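Local coordinates for protein Succinylglutamatedesuccinylase/aspartoacylase (Rhodobacter sphaeroides 2.4.1, PDB 3CDX) that probably hydrolyses carbon-nitrogen bonds in linear amides, as a metal-dependent member of the succinylglutamate desuccinylase/aspartoacylase family, and carries a bound calcium ion in this crystal, at residues G69-S74 against E224-G229. Numbering follows the deposited sequence.
Sequences GQIAIS and EGVRIG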
loop_
_atom_site.group_PDB
_atom_site.type_symbol
_atom_site.label_atom_id
_atom_site.label_comp_id
_atom_site.label_asym_id
_atom_site.label_seq_id
_atom_site.Cartn_x
_atom_site.Cartn_y
_atom_site.Cartn_z
ATOM N N GLY A 69 -5.598 7.810 -28.669
ATOM C CA GLY A 69 -6.783 8.702 -28.646
ATOM C C GLY A 69 -6.539 10.024 -27.927
ATOM O O GLY A 69 -7.034 11.069 -28.341
ATOM N N GLN A 70 -5.781 9.987 -26.829
ATOM C CA GLN A 70 -5.471 11.231 -26.097
ATOM C C GLN A 70 -4.706 12.231 -26.989
ATOM O O GLN A 70 -4.986 13.407 -26.939
ATOM C CB GLN A 70 -4.619 10.933 -24.849
ATOM C CG GLN A 70 -5.301 9.991 -23.806
ATOM C CD GLN A 70 -4.362 9.722 -22.647
ATOM O OE1 GLN A 70 -3.679 10.643 -22.186
ATOM N NE2 GLN A 70 -4.279 8.438 -22.195
ATOM N N ILE A 71 -3.707 11.728 -27.741
ATOM C CA ILE A 71 -2.932 12.553 -28.682
ATOM C C ILE A 71 -3.771 13.020 -29.886
ATOM O O ILE A 71 -3.850 14.225 -30.159
ATOM C CB ILE A 71 -1.703 11.804 -29.191
ATOM C CG1 ILE A 71 -0.679 11.579 -28.047
ATOM C CG2 ILE A 71 -1.065 12.570 -30.352
ATOM C CD1 ILE A 71 0.371 10.471 -28.370
ATOM N N ALA A 72 -4.424 12.083 -30.581
ATOM C CA ALA A 72 -5.162 12.407 -31.809
ATOM C C ALA A 72 -6.260 13.446 -31.513
ATOM O O ALA A 72 -6.387 14.444 -32.218
ATOM C CB ALA A 72 -5.769 11.165 -32.384
ATOM N N ILE A 73 -7.026 13.212 -30.448
ATOM C CA ILE A 73 -8.183 14.058 -30.132
ATOM C C ILE A 73 -7.808 15.437 -29.548
ATOM O O ILE A 73 -8.442 16.424 -29.867
ATOM C CB ILE A 73 -9.219 13.299 -29.256
ATOM C CG1 ILE A 73 -9.753 12.075 -30.012
ATOM C CG2 ILE A 73 -10.401 14.163 -28.868
ATOM C CD1 ILE A 73 -10.615 11.152 -29.131
ATOM N N SER A 74 -6.817 15.499 -28.665
ATOM C CA SER A 74 -6.417 16.785 -28.121
ATOM C C SER A 74 -5.784 17.659 -29.189
ATOM O O SER A 74 -5.953 18.893 -29.189
ATOM C CB SER A 74 -5.492 16.629 -26.903
ATOM O OG SER A 74 -4.207 16.192 -27.276
ATOM N N GLU A 224 2.741 4.641 -35.809
ATOM C CA GLU A 224 1.775 4.359 -36.877
ATOM C C GLU A 224 0.356 4.500 -36.354
ATOM O O GLU A 224 -0.525 4.965 -37.081
ATOM C CB GLU A 224 1.981 2.952 -37.434
ATOM C CG GLU A 224 3.023 2.900 -38.510
ATOM C CD GLU A 224 2.572 3.642 -39.780
ATOM O OE1 GLU A 224 2.941 4.846 -39.921
ATOM O OE2 GLU A 224 1.829 3.022 -40.592
ATOM N N GLY A 225 0.152 4.088 -35.091
ATOM C CA GLY A 225 -1.106 4.207 -34.407
ATOM C C GLY A 225 -1.553 5.642 -34.264
ATOM O O GLY A 225 -2.723 5.938 -34.411
ATOM N N VAL A 226 -0.622 6.547 -33.961
ATOM C CA VAL A 226 -0.934 7.970 -33.859
ATOM C C VAL A 226 -1.321 8.501 -35.258
ATOM O O VAL A 226 -2.281 9.261 -35.377
ATOM C CB VAL A 226 0.265 8.763 -33.296
ATOM C CG1 VAL A 226 0.065 10.264 -33.445
ATOM C CG2 VAL A 226 0.553 8.389 -31.798
ATOM N N ARG A 227 -0.580 8.101 -36.298
ATOM C CA ARG A 227 -0.844 8.545 -37.663
ATOM C C ARG A 227 -2.223 8.043 -38.136
ATOM O O ARG A 227 -2.988 8.793 -38.646
ATOM C CB ARG A 227 0.252 8.048 -38.629
ATOM C CG ARG A 227 0.097 8.607 -40.101
ATOM C CD ARG A 227 1.160 8.034 -41.085
ATOM N NE ARG A 227 1.036 6.572 -41.204
ATOM C CZ ARG A 227 0.123 5.946 -41.960
ATOM N NH1 ARG A 227 -0.759 6.634 -42.675
ATOM N NH2 ARG A 227 0.084 4.631 -41.999
ATOM N N ILE A 228 -2.517 6.770 -37.926
ATOM C CA ILE A 228 -3.781 6.178 -38.378
ATOM C C ILE A 228 -4.967 6.772 -37.614
ATOM O O ILE A 228 -6.014 7.078 -38.201
ATOM C CB ILE A 228 -3.705 4.634 -38.323
ATOM C CG1 ILE A 228 -2.786 4.112 -39.446
ATOM C CG2 ILE A 228 -5.103 3.967 -38.322
ATOM C CD1 ILE A 228 -3.355 4.204 -40.887
ATOM N N GLY A 229 -4.787 6.986 -36.315
ATOM C CA GLY A 229 -5.807 7.622 -35.497
ATOM C C GLY A 229 -6.087 9.071 -35.840
ATOM O O GLY A 229 -7.242 9.469 -35.937
#
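Ile71 on helix 68-79 and Val226 on helix 223-239 meet through both of their branches. Just upstream of 69-74 lies Glu66, which binds the calcium ion with His63 and His149; Gln70 NE2 bonds to the Glu66 carbonyl. Next along the helix, Ile71 CG2 rests 4.0 Å from Val226 CG1, and Ile71 CD1 reaches Val226 CG2 at 4.0 Å. The two side chains cross at about a right angle. In Ile71, CG1 lies beside the backbone N and anti to the carbonyl carbon (chi1 -67°), and the chain then extends, which carries CD1 to the second valine methyl. His298 and Glu279 of the second subunit pack on Ile71 and Val226. Ala72 points its CB at the bare backbone of Gly229, 4.1 Å from Gly229 C. Ala72 CA and Gly229 CA, 6.1 Å apart, are the closest CA pair between the segments. Ala72 also touches Ile233 of helix 223-239 and Met148 of strand 144-148. Away from the interface, Ser74 OG donates to Gln70 O (2.9 Å), a carbonyl that also accepts from Ser74 N. The touching side chains are apolar and buried, and Ala72 meets peptide backbone; with no polar bond between the segments, the pairing of these two catalytic-domain helices here rests on the close fit of methyl groups and a glycine surface rather than on directional bonds.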